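PDB 4GOX: polyketide synthase from Synechococcus sp., which probably transfers a sulfo group from PAPS to an intermediate of olefin biosynthesis, through the sulfotransferase domain of an olefin synthase. Local coordinates for residues D111-L116 and L125-P130; L39-L44 and S52-H57; V211-L216 and P272-K277. All blocks are in the same frame, centred on the assembly; numbering follows the deposited sequence.

Contact 1 of 3, residues D111-L116 and L125-P130; sequences DIYAYL and LIDKSP
The Tyr113 ring, carried by helix 109-119, passes the methyl CD2 of Leu125 at its edge, and its hydroxyl ends on Asp127 of strand 124-129. The phenol donates to the carboxylate, OH to Asp127 OD1, over 2.6 Å. OD1 lies in the plane of the ring and is met almost in line with its own CG-OD1 bond, while the ring and carboxylate planes are turned 36° apart and the two side chains cross nearly at a right angle. Asp127 brings its carboxylate here by holding CG opposite the backbone N (chi1 -180°), which sets OD1 against the phenol oxygen. The same oxygen takes a second hydrogen bond with Tyr132 OH, so two hydroxyls grip one oxygen of a buried carboxylate. Strand 124-129 is an inner strand of the parallel sheet at the core of the sulfotransferase fold, next to strand 26-30; the axes of 111-116 and 125-129 make 134° and approach to 10.3 Å. Beside the polar pair, Leu125 packs between helix and strand through one methyl: its CD2 sits 3.9 Å from Leu116 CB and 4.3 Å from Tyr113 CD2, alongside the ring edge rather than over a face. The Leu116 side chain also touches Leu80 and Leu87 of helix 79-88, and Phe146 meets the Tyr113 ring edge-to-face. A phenylalanine in place of Tyr113 would probably leave Asp127 OD1 with Tyr132 as its one hydroxyl partner and the carboxylate less firmly held in rotation. Leu116 and Leu125 also bring the two backbones closest, their CA atoms 7.5 Å apart.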
loop_
_atom_site.group_PDB
_atom_site.type_symbol
_atom_site.label_atom_id
_atom_site.label_comp_id
_atom_site.label_asym_id
_atom_site.label_seq_id
_atom_site.Cartn_x
_atom_site.Cartn_y
_atom_site.Cartn_z
ATOM N N ASP A 111 9.950 11.296 -12.088
ATOM C CA ASP A 111 10.225 10.708 -13.399
ATOM C C ASP A 111 9.943 9.218 -13.435
ATOM O O ASP A 111 9.441 8.750 -14.450
ATOM C CB ASP A 111 11.669 11.015 -13.844
ATOM C CG ASP A 111 11.936 12.472 -14.167
ATOM O OD1 ASP A 111 11.000 13.295 -14.044
ATOM O OD2 ASP A 111 13.069 12.787 -14.566
ATOM N N ILE A 112 10.238 8.480 -12.326
ATOM C CA ILE A 112 9.973 7.043 -12.205
ATOM C C ILE A 112 8.457 6.775 -12.251
ATOM O O ILE A 112 8.025 5.862 -12.949
ATOM C CB ILE A 112 10.681 6.399 -10.978
ATOM C CG1 ILE A 112 12.175 6.768 -10.917
ATOM C CG2 ILE A 112 10.491 4.891 -10.925
ATOM C CD1 ILE A 112 13.077 6.294 -12.154
ATOM N N TYR A 113 7.652 7.603 -11.545
ATOM C CA TYR A 113 6.199 7.491 -11.575
ATOM C C TYR A 113 5.667 7.749 -12.987
ATOM O O TYR A 113 4.877 6.942 -13.469
ATOM C CB TYR A 113 5.532 8.418 -10.544
ATOM C CG TYR A 113 5.531 7.864 -9.132
ATOM C CD1 TYR A 113 6.246 8.493 -8.111
ATOM C CD2 TYR A 113 4.778 6.738 -8.805
ATOM C CE1 TYR A 113 6.202 8.018 -6.796
ATOM C CE2 TYR A 113 4.746 6.240 -7.501
ATOM C CZ TYR A 113 5.444 6.893 -6.496
ATOM O OH TYR A 113 5.430 6.378 -5.223
ATOM N N ALA A 114 6.114 8.839 -13.662
ATOM C CA ALA A 114 5.686 9.182 -15.030
ATOM C C ALA A 114 6.066 8.074 -16.024
ATOM O O ALA A 114 5.281 7.763 -16.932
ATOM C CB ALA A 114 6.276 10.514 -15.467
ATOM N N TYR A 115 7.235 7.436 -15.800
ATOM C CA TYR A 115 7.727 6.316 -16.590
ATOM C C TYR A 115 6.798 5.115 -16.423
ATOM O O TYR A 115 6.380 4.534 -17.420
ATOM C CB TYR A 115 9.140 5.921 -16.139
ATOM C CG TYR A 115 9.781 4.841 -16.985
ATOM C CD1 TYR A 115 10.432 5.154 -18.178
ATOM C CD2 TYR A 115 9.778 3.509 -16.570
ATOM C CE1 TYR A 115 11.036 4.166 -18.955
ATOM C CE2 TYR A 115 10.386 2.512 -17.335
ATOM C CZ TYR A 115 11.010 2.846 -18.530
ATOM O OH TYR A 115 11.633 1.882 -19.278
ATOM N N LEU A 116 6.510 4.718 -15.177
ATOM C CA LEU A 116 5.662 3.553 -14.926
ATOM C C LEU A 116 4.232 3.761 -15.450
ATOM O O LEU A 116 3.673 2.839 -16.031
ATOM C CB LEU A 116 5.696 3.114 -13.456
ATOM C CG LEU A 116 7.041 2.634 -12.889
ATOM C CD1 LEU A 116 6.979 2.534 -11.371
ATOM C CD2 LEU A 116 7.451 1.290 -13.457
ATOM N N LEU A 125 -2.043 2.768 -12.494
ATOM C CA LEU A 125 -0.979 2.324 -11.621
ATOM C C LEU A 125 -1.411 2.492 -10.163
ATOM O O LEU A 125 -1.948 3.528 -9.769
ATOM C CB LEU A 125 0.314 3.103 -11.919
ATOM C CG LEU A 125 1.513 2.879 -10.969
ATOM C CD1 LEU A 125 2.125 1.496 -11.177
ATOM C CD2 LEU A 125 2.592 3.955 -11.186
ATOM N N ILE A 126 -1.207 1.434 -9.389
ATOM C CA ILE A 126 -1.530 1.384 -7.980
ATOM C C ILE A 126 -0.225 1.150 -7.237
ATOM O O ILE A 126 0.416 0.119 -7.453
ATOM C CB ILE A 126 -2.566 0.277 -7.614
ATOM C CG1 ILE A 126 -3.787 0.139 -8.605
ATOM C CG2 ILE A 126 -2.973 0.352 -6.125
ATOM C CD1 ILE A 126 -4.879 1.207 -8.613
ATOM N N ASP A 127 0.141 2.087 -6.340
ATOM C CA ASP A 127 1.318 1.949 -5.498
ATOM C C ASP A 127 0.823 1.552 -4.110
ATOM O O ASP A 127 0.284 2.391 -3.388
ATOM C CB ASP A 127 2.149 3.260 -5.442
ATOM C CG ASP A 127 3.413 3.203 -4.581
ATOM O OD1 ASP A 127 4.233 4.126 -4.683
ATOM O OD2 ASP A 127 3.562 2.233 -3.768
ATOM N N LYS A 128 1.001 0.276 -3.730
ATOM C CA LYS A 128 0.598 -0.163 -2.390
ATOM C C LYS A 128 1.788 0.019 -1.471
ATOM O O LYS A 128 2.915 -0.361 -1.825
ATOM C CB LYS A 128 0.187 -1.663 -2.397
ATOM C CG LYS A 128 -0.287 -2.177 -1.019
ATOM C CD LYS A 128 0.821 -2.806 -0.144
ATOM C CE LYS A 128 1.045 -4.276 -0.470
ATOM N NZ LYS A 128 1.688 -5.011 0.660
ATOM N N SER A 129 1.551 0.584 -0.300
ATOM C CA SER A 129 2.582 0.678 0.721
ATOM C C SER A 129 2.040 0.606 2.141
ATOM O O SER A 129 1.260 1.476 2.536
ATOM C CB SER A 129 3.420 1.937 0.570
ATOM O OG SER A 129 4.269 2.067 1.698
ATOM N N PRO A 130 2.576 -0.328 2.970
ATOM C CA PRO A 130 2.204 -0.346 4.404
ATOM C C PRO A 130 3.129 0.534 5.271
ATOM O O PRO A 130 3.097 0.456 6.495
ATOM C CB PRO A 130 2.366 -1.821 4.788
ATOM C CG PRO A 130 3.417 -2.367 3.816
ATOM C CD PRO A 130 3.529 -1.414 2.631
#

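Contact 2 of 3, residues L39-L44 and S52-H57. With A3P (adenosine-3'-5'-diphosphate), chain B.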
loop_
_atom_site.group_PDB
_atom_site.type_symbol
_atom_site.label_atom_id
_atom_site.label_comp_id
_atom_site.label_asym_id
_atom_site.label_seq_id
_atom_site.Cartn_x
_atom_site.Cartn_y
_atom_site.Cartn_z
ATOM N N LEU A 39 -3.088 -8.718 0.180
ATOM C CA LEU A 39 -4.325 -9.326 -0.327
ATOM C C LEU A 39 -5.061 -8.313 -1.213
ATOM O O LEU A 39 -5.399 -8.643 -2.345
ATOM C CB LEU A 39 -5.246 -9.790 0.823
ATOM C CG LEU A 39 -6.640 -10.312 0.409
ATOM C CD1 LEU A 39 -6.560 -11.672 -0.213
ATOM C CD2 LEU A 39 -7.595 -10.296 1.578
ATOM N N LEU A 40 -5.274 -7.090 -0.721
ATOM C CA LEU A 40 -5.963 -6.096 -1.546
ATOM C C LEU A 40 -5.193 -5.792 -2.861
ATOM O O LEU A 40 -5.811 -5.725 -3.915
ATOM C CB LEU A 40 -6.210 -4.790 -0.779
ATOM C CG LEU A 40 -6.992 -3.727 -1.591
ATOM C CD1 LEU A 40 -8.313 -4.333 -2.160
ATOM C CD2 LEU A 40 -7.291 -2.499 -0.734
ATOM N N ARG A 41 -3.875 -5.569 -2.784
ATOM C CA ARG A 41 -3.137 -5.266 -3.997
ATOM C C ARG A 41 -3.076 -6.432 -4.964
ATOM O O ARG A 41 -3.081 -6.191 -6.162
ATOM C CB ARG A 41 -1.786 -4.568 -3.746
ATOM C CG ARG A 41 -0.600 -5.466 -3.555
ATOM C CD ARG A 41 0.107 -5.787 -4.862
ATOM N NE ARG A 41 1.069 -6.842 -4.593
ATOM C CZ ARG A 41 1.534 -7.703 -5.481
ATOM N NH1 ARG A 41 2.382 -8.646 -5.111
ATOM N NH2 ARG A 41 1.153 -7.630 -6.747
ATOM N N VAL A 42 -3.061 -7.683 -4.452
ATOM C CA VAL A 42 -3.059 -8.878 -5.296
ATOM C C VAL A 42 -4.451 -9.069 -5.933
ATOM O O VAL A 42 -4.535 -9.493 -7.089
ATOM C CB VAL A 42 -2.524 -10.150 -4.584
ATOM C CG1 VAL A 42 -2.775 -11.406 -5.422
ATOM C CG2 VAL A 42 -1.030 -10.016 -4.288
ATOM N N MET A 43 -5.529 -8.720 -5.195
ATOM C CA MET A 43 -6.898 -8.774 -5.717
ATOM C C MET A 43 -6.950 -7.776 -6.895
ATOM O O MET A 43 -7.336 -8.169 -7.991
ATOM C CB MET A 43 -7.925 -8.359 -4.644
ATOM C CG MET A 43 -8.265 -9.422 -3.608
ATOM S SD MET A 43 -9.037 -8.587 -2.180
ATOM C CE MET A 43 -9.910 -9.818 -1.510
ATOM N N LEU A 44 -6.487 -6.516 -6.679
ATOM C CA LEU A 44 -6.477 -5.455 -7.695
ATOM C C LEU A 44 -5.647 -5.756 -8.962
ATOM O O LEU A 44 -6.035 -5.307 -10.040
ATOM C CB LEU A 44 -6.143 -4.059 -7.112
ATOM C CG LEU A 44 -7.081 -3.500 -6.016
ATOM C CD1 LEU A 44 -6.656 -2.125 -5.617
ATOM C CD2 LEU A 44 -8.576 -3.471 -6.448
ATOM N N SER A 52 -1.145 -3.252 -10.514
ATOM C CA SER A 52 -0.923 -3.346 -9.074
ATOM C C SER A 52 0.297 -4.217 -8.747
ATOM O O SER A 52 0.146 -5.378 -8.346
ATOM C CB SER A 52 -2.187 -3.884 -8.414
ATOM O OG SER A 52 -2.196 -3.634 -7.020
ATOM N N PRO A 53 1.526 -3.688 -8.897
ATOM C CA PRO A 53 2.704 -4.532 -8.658
ATOM C C PRO A 53 3.067 -4.695 -7.188
ATOM O O PRO A 53 2.497 -3.988 -6.361
ATOM C CB PRO A 53 3.816 -3.765 -9.405
ATOM C CG PRO A 53 3.412 -2.336 -9.285
ATOM C CD PRO A 53 1.917 -2.332 -9.364
ATOM N N PRO A 54 4.082 -5.536 -6.840
ATOM C CA PRO A 54 4.564 -5.556 -5.444
ATOM C C PRO A 54 5.232 -4.206 -5.109
ATOM O O PRO A 54 5.572 -3.454 -6.021
ATOM C CB PRO A 54 5.587 -6.695 -5.433
ATOM C CG PRO A 54 5.977 -6.901 -6.837
ATOM C CD PRO A 54 4.872 -6.444 -7.706
ATOM N N GLU A 55 5.358 -3.880 -3.814
ATOM C CA GLU A 55 5.884 -2.609 -3.285
ATOM C C GLU A 55 7.013 -1.943 -4.074
ATOM O O GLU A 55 8.151 -2.426 -4.055
ATOM C CB GLU A 55 6.296 -2.758 -1.813
ATOM C CG GLU A 55 5.114 -2.644 -0.870
ATOM C CD GLU A 55 5.227 -3.429 0.416
ATOM O OE1 GLU A 55 4.276 -4.181 0.725
ATOM O OE2 GLU A 55 6.207 -3.217 1.167
ATOM N N LEU A 56 6.673 -0.836 -4.773
ATOM C CA LEU A 56 7.624 0.009 -5.511
ATOM C C LEU A 56 8.557 0.763 -4.566
ATOM O O LEU A 56 9.739 0.944 -4.879
ATOM C CB LEU A 56 6.849 0.997 -6.409
ATOM C CG LEU A 56 5.952 0.349 -7.490
ATOM C CD1 LEU A 56 4.982 1.366 -8.067
ATOM C CD2 LEU A 56 6.805 -0.248 -8.643
ATOM N N HIS A 57 8.028 1.215 -3.390
ATOM C CA HIS A 57 8.787 1.967 -2.380
ATOM C C HIS A 57 9.535 3.165 -2.982
ATOM O O HIS A 57 10.759 3.242 -2.903
ATOM C CB HIS A 57 9.703 1.052 -1.511
ATOM C CG HIS A 57 9.958 1.636 -0.144
ATOM N ND1 HIS A 57 8.908 1.950 0.720
ATOM C CD2 HIS A 57 11.121 2.032 0.430
ATOM C CE1 HIS A 57 9.473 2.469 1.799
ATOM N NE2 HIS A 57 10.802 2.543 1.670
HETATM P P1 A3P B . -1.266 -12.735 9.291
HETATM O O1P A3P B . -0.266 -12.343 10.352
HETATM O O2P A3P B . -0.657 -13.660 8.258
HETATM O O3P A3P B . -2.634 -13.100 9.798
HETATM P P2 A3P B . -0.247 -6.978 4.984
HETATM O O4P A3P B . -0.772 -5.570 4.987
HETATM O O5P A3P B . 1.035 -7.218 5.720
HETATM O O6P A3P B . -0.314 -7.614 3.615
HETATM O "O5'" A3P B . -1.312 -7.833 5.824
HETATM C "C5'" A3P B . -1.008 -9.171 6.253
HETATM C "C4'" A3P B . -2.290 -9.836 6.744
HETATM O "O4'" A3P B . -3.276 -9.917 5.722
HETATM C "C3'" A3P B . -2.124 -11.276 7.188
HETATM O "O3'" A3P B . -1.571 -11.353 8.497
HETATM C "C2'" A3P B . -3.529 -11.829 7.084
HETATM O "O2'" A3P B . -4.261 -11.686 8.305
HETATM C "C1'" A3P B . -4.189 -10.979 6.011
HETATM N N9 A3P B . -4.361 -11.847 4.823
HETATM C C8 A3P B . -3.358 -12.268 4.000
HETATM N N7 A3P B . -3.837 -13.086 3.036
HETATM C C5 A3P B . -5.161 -13.199 3.246
HETATM C C6 A3P B . -6.262 -13.948 2.610
HETATM N N6 A3P B . -5.995 -14.695 1.523
HETATM N N1 A3P B . -7.513 -13.814 3.119
HETATM C C2 A3P B . -7.774 -13.029 4.196
HETATM N N3 A3P B . -6.809 -12.347 4.854
HETATM C C4 A3P B . -5.512 -12.387 4.429
#
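Helix 37-45 follows the 5'-phosphosulfate-binding loop of the sulfotransferase fold, the counterpart of a P-loop, and Arg41 joins this helix to the loop 52-57 that leaves strand 50-51. Two hydrogen bonds cross between Arg41 and Ser52, one each way. Ser52 OG gives its proton to Arg41 O at 2.8 Å, and Arg41 NH2 returns a bond to Ser52 O at 2.9 Å, somewhat bent (146° at the hydrogen) and 18° out of the guanidinium plane. The arginine bends back to do this: CG stands between the backbone N and the carbonyl carbon (chi1 89°), and a second bend at chi2 takes the chain across Pro54, with CD 3.3 Å from Pro53 O. The flat guanidinium is sandwiched. Pro54 N lies 3.5 Å above its centre on one face, with Pro53 C nearer the rim, and Val42 CG2 sits 3.6 Å above the centre of the other. On another side of the same helix, Leu39 CD1 touches the adenine of the bound nucleotide, 3.5 Å from its N6. Beyond the two segments, NH1 bonds to Leu248 O and NH2 also to Arg247 O. The buried cation is thus met by three backbone carbonyls; the nearby Glu55, which is salt-bridged to Lys128, keeps its OE1 6.8 Å from Arg41 NE, so peptide dipoles, more than a directly paired carboxylate, probably offset the charge here.

Contact 3 of 3, residues V211-L216 and P272-K277. With A3P (adenosine-3'-5'-diphosphate), chain B.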
loop_
_atom_site.group_PDB
_atom_site.type_symbol
_atom_site.label_atom_id
_atom_site.label_comp_id
_atom_site.label_asym_id
_atom_site.label_seq_id
_atom_site.Cartn_x
_atom_site.Cartn_y
_atom_site.Cartn_z
ATOM N N VAL A 211 -11.388 1.705 3.493
ATOM C CA VAL A 211 -11.789 0.321 3.255
ATOM C C VAL A 211 -11.499 -0.432 4.546
ATOM O O VAL A 211 -10.364 -0.433 5.029
ATOM C CB VAL A 211 -11.031 -0.325 2.047
ATOM C CG1 VAL A 211 -11.386 -1.799 1.918
ATOM C CG2 VAL A 211 -11.347 0.402 0.744
ATOM N N ILE A 212 -12.514 -1.063 5.099
ATOM C CA ILE A 212 -12.384 -1.851 6.316
ATOM C C ILE A 212 -12.043 -3.284 5.923
ATOM O O ILE A 212 -12.862 -3.965 5.305
ATOM C CB ILE A 212 -13.674 -1.753 7.170
ATOM C CG1 ILE A 212 -14.036 -0.265 7.467
ATOM C CG2 ILE A 212 -13.556 -2.585 8.439
ATOM C CD1 ILE A 212 -12.922 0.595 8.251
ATOM N N TYR A 213 -10.833 -3.737 6.302
ATOM C CA TYR A 213 -10.341 -5.093 6.040
ATOM C C TYR A 213 -11.390 -6.156 6.390
ATOM O O TYR A 213 -11.591 -7.081 5.593
ATOM C CB TYR A 213 -9.041 -5.355 6.808
ATOM C CG TYR A 213 -8.672 -6.817 6.857
ATOM C CD1 TYR A 213 -7.987 -7.419 5.803
ATOM C CD2 TYR A 213 -9.028 -7.608 7.945
ATOM C CE1 TYR A 213 -7.655 -8.774 5.840
ATOM C CE2 TYR A 213 -8.709 -8.959 7.990
ATOM C CZ TYR A 213 -8.015 -9.537 6.938
ATOM O OH TYR A 213 -7.703 -10.869 6.990
ATOM N N GLU A 214 -12.057 -6.019 7.569
ATOM C CA GLU A 214 -13.095 -6.945 8.056
ATOM C C GLU A 214 -14.249 -7.003 7.066
ATOM O O GLU A 214 -14.726 -8.090 6.799
ATOM C CB GLU A 214 -13.605 -6.566 9.476
ATOM C CG GLU A 214 -12.578 -6.725 10.595
ATOM C CD GLU A 214 -11.398 -5.759 10.640
ATOM O OE1 GLU A 214 -11.412 -4.742 9.910
ATOM O OE2 GLU A 214 -10.443 -6.029 11.401
ATOM N N ASP A 215 -14.649 -5.857 6.459
ATOM C CA ASP A 215 -15.708 -5.861 5.435
ATOM C C ASP A 215 -15.174 -6.509 4.126
ATOM O O ASP A 215 -15.894 -7.229 3.465
ATOM C CB ASP A 215 -16.195 -4.429 5.141
ATOM C CG ASP A 215 -16.904 -3.704 6.280
ATOM O OD1 ASP A 215 -17.089 -2.459 6.171
ATOM O OD2 ASP A 215 -17.269 -4.372 7.282
ATOM N N LEU A 216 -13.918 -6.214 3.748
ATOM C CA LEU A 216 -13.318 -6.762 2.544
ATOM C C LEU A 216 -13.313 -8.292 2.572
ATOM O O LEU A 216 -13.655 -8.909 1.582
ATOM C CB LEU A 216 -11.890 -6.197 2.378
ATOM C CG LEU A 216 -10.998 -6.726 1.236
ATOM C CD1 LEU A 216 -11.588 -6.408 -0.146
ATOM C CD2 LEU A 216 -9.573 -6.167 1.379
ATOM N N PRO A 272 -12.438 -15.421 5.373
ATOM C CA PRO A 272 -13.192 -14.574 6.318
ATOM C C PRO A 272 -12.881 -14.822 7.792
ATOM O O PRO A 272 -13.239 -13.990 8.620
ATOM C CB PRO A 272 -14.652 -14.886 5.987
ATOM C CG PRO A 272 -14.623 -16.271 5.436
ATOM C CD PRO A 272 -13.318 -16.412 4.714
ATOM N N ALA A 273 -12.238 -15.957 8.125
ATOM C CA ALA A 273 -11.872 -16.290 9.507
ATOM C C ALA A 273 -10.751 -15.373 10.038
ATOM O O ALA A 273 -10.721 -15.087 11.234
ATOM C CB ALA A 273 -11.457 -17.750 9.605
ATOM N N LEU A 274 -9.854 -14.891 9.151
ATOM C CA LEU A 274 -8.753 -13.997 9.538
ATOM C C LEU A 274 -9.219 -12.637 10.052
ATOM O O LEU A 274 -8.500 -12.010 10.829
ATOM C CB LEU A 274 -7.670 -13.876 8.451
ATOM C CG LEU A 274 -6.944 -15.174 8.079
ATOM C CD1 LEU A 274 -6.203 -15.022 6.796
ATOM C CD2 LEU A 274 -5.987 -15.630 9.180
ATOM N N ALA A 275 -10.449 -12.213 9.679
ATOM C CA ALA A 275 -11.064 -10.973 10.163
ATOM C C ALA A 275 -11.332 -11.079 11.665
ATOM O O ALA A 275 -10.979 -10.170 12.406
ATOM C CB ALA A 275 -12.373 -10.709 9.436
ATOM N N ASP A 276 -11.893 -12.221 12.115
ATOM C CA ASP A 276 -12.254 -12.480 13.508
ATOM C C ASP A 276 -11.095 -12.882 14.444
ATOM O O ASP A 276 -11.343 -13.393 15.538
ATOM C CB ASP A 276 -13.441 -13.463 13.580
ATOM C CG ASP A 276 -14.691 -12.972 12.870
ATOM O OD1 ASP A 276 -15.196 -13.697 11.987
ATOM O OD2 ASP A 276 -15.159 -11.854 13.191
ATOM N N LYS A 277 -9.838 -12.614 14.034
ATOM C CA LYS A 277 -8.632 -12.871 14.839
ATOM C C LYS A 277 -8.618 -11.985 16.111
ATOM O O LYS A 277 -8.321 -12.491 17.201
ATOM C CB LYS A 277 -7.358 -12.629 14.000
ATOM C CG LYS A 277 -6.303 -13.728 14.160
ATOM C CD LYS A 277 -6.558 -14.931 13.246
ATOM C CE LYS A 277 -5.526 -16.013 13.437
ATOM N NZ LYS A 277 -5.702 -17.122 12.463
HETATM P P1 A3P B . -1.266 -12.735 9.291
HETATM O O1P A3P B . -0.266 -12.343 10.352
HETATM O O2P A3P B . -0.657 -13.660 8.258
HETATM O O3P A3P B . -2.634 -13.100 9.798
HETATM P P2 A3P B . -0.247 -6.978 4.984
HETATM O O4P A3P B . -0.772 -5.570 4.987
HETATM O O5P A3P B . 1.035 -7.218 5.720
HETATM O O6P A3P B . -0.314 -7.614 3.615
HETATM O "O5'" A3P B . -1.312 -7.833 5.824
HETATM C "C5'" A3P B . -1.008 -9.171 6.253
HETATM C "C4'" A3P B . -2.290 -9.836 6.744
HETATM O "O4'" A3P B . -3.276 -9.917 5.722
HETATM C "C3'" A3P B . -2.124 -11.276 7.188
HETATM O "O3'" A3P B . -1.571 -11.353 8.497
HETATM C "C2'" A3P B . -3.529 -11.829 7.084
HETATM O "O2'" A3P B . -4.261 -11.686 8.305
HETATM C "C1'" A3P B . -4.189 -10.979 6.011
HETATM N N9 A3P B . -4.361 -11.847 4.823
HETATM C C8 A3P B . -3.358 -12.268 4.000
HETATM N N7 A3P B . -3.837 -13.086 3.036
HETATM C C5 A3P B . -5.161 -13.199 3.246
HETATM C C6 A3P B . -6.262 -13.948 2.610
HETATM N N6 A3P B . -5.995 -14.695 1.523
HETATM N N1 A3P B . -7.513 -13.814 3.119
HETATM C C2 A3P B . -7.774 -13.029 4.196
HETATM N N3 A3P B . -6.809 -12.347 4.854
HETATM C C4 A3P B . -5.512 -12.387 4.429
HETATM O O HOH W 1 -9.085 -8.397 11.649
#
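Tyr213 and Leu274 slant across one another beside the adenine of the bound nucleotide, where the last strand of the parallel sheet of the sulfotransferase fold, 208-212, runs straight into helix 213-218. The tyrosine presents its edge: adenine N3 lies in the plane of the phenol ring, and OH donates to it at 2.7 Å. With chi1 at 166° CG lies trans to N, which sends the ring out from the first turn of the helix to the base. Leu274 comes to the same nitrogen from another direction, its CB 3.3 Å from Tyr213 OH and its CD1 3.4 Å from N3, resting over a face of the purine. The hydroxyl is therefore set between a base nitrogen and a methylene, with its proton directed to the nitrogen. This is the adenine end of the pocket, in which Tyr213 and Leu274 belong to segments 56 residues apart. Leu274 O, near the plane of the Tyr213 ring at its edge, is bonded to Arg156 NH2.

Next along the chain, Ala275 fits against the first turn of the helix. Its CA is 3.8 Å from Tyr213 CE2, approaching the ring obliquely, while its CB reaches 4.1 Å from Glu214 CA and also touches Glu214 CG. The Glu214 chain bends at chi2 (70°), bringing its carboxylate back between several donors. OE1 bonds to Tyr300 OH and OE2 to His157 N, so both oxygens of this buried acid have partners. A water completes the link between the segments, donating one hydrogen to Glu214 OE2 and the other to Ala275 O, each at 2.7 Å.

In the fold
The three contacts come in series along the chain in the order 2, 1, 3. Contacts 1 and 3 both reach the parallel sheet, through strand 124-129 and the edge strand 208-212, on opposite sides of the chain's centre with their own centres about 27 Å apart. Contact 2 lies between them, about 11 Å from contact 1 and about 18 Å from contact 3, centre to centre. It touches contact 1 through the Glu55-Lys128 salt bridge, and contact 3 where Leu40 and Met43 pack on Leu216. Contacts 2 and 3 also share the nucleotide: Leu39 and Leu274 cover the adenine from its two faces, tying helix 37-45 and the loop 272-277 into one pocket.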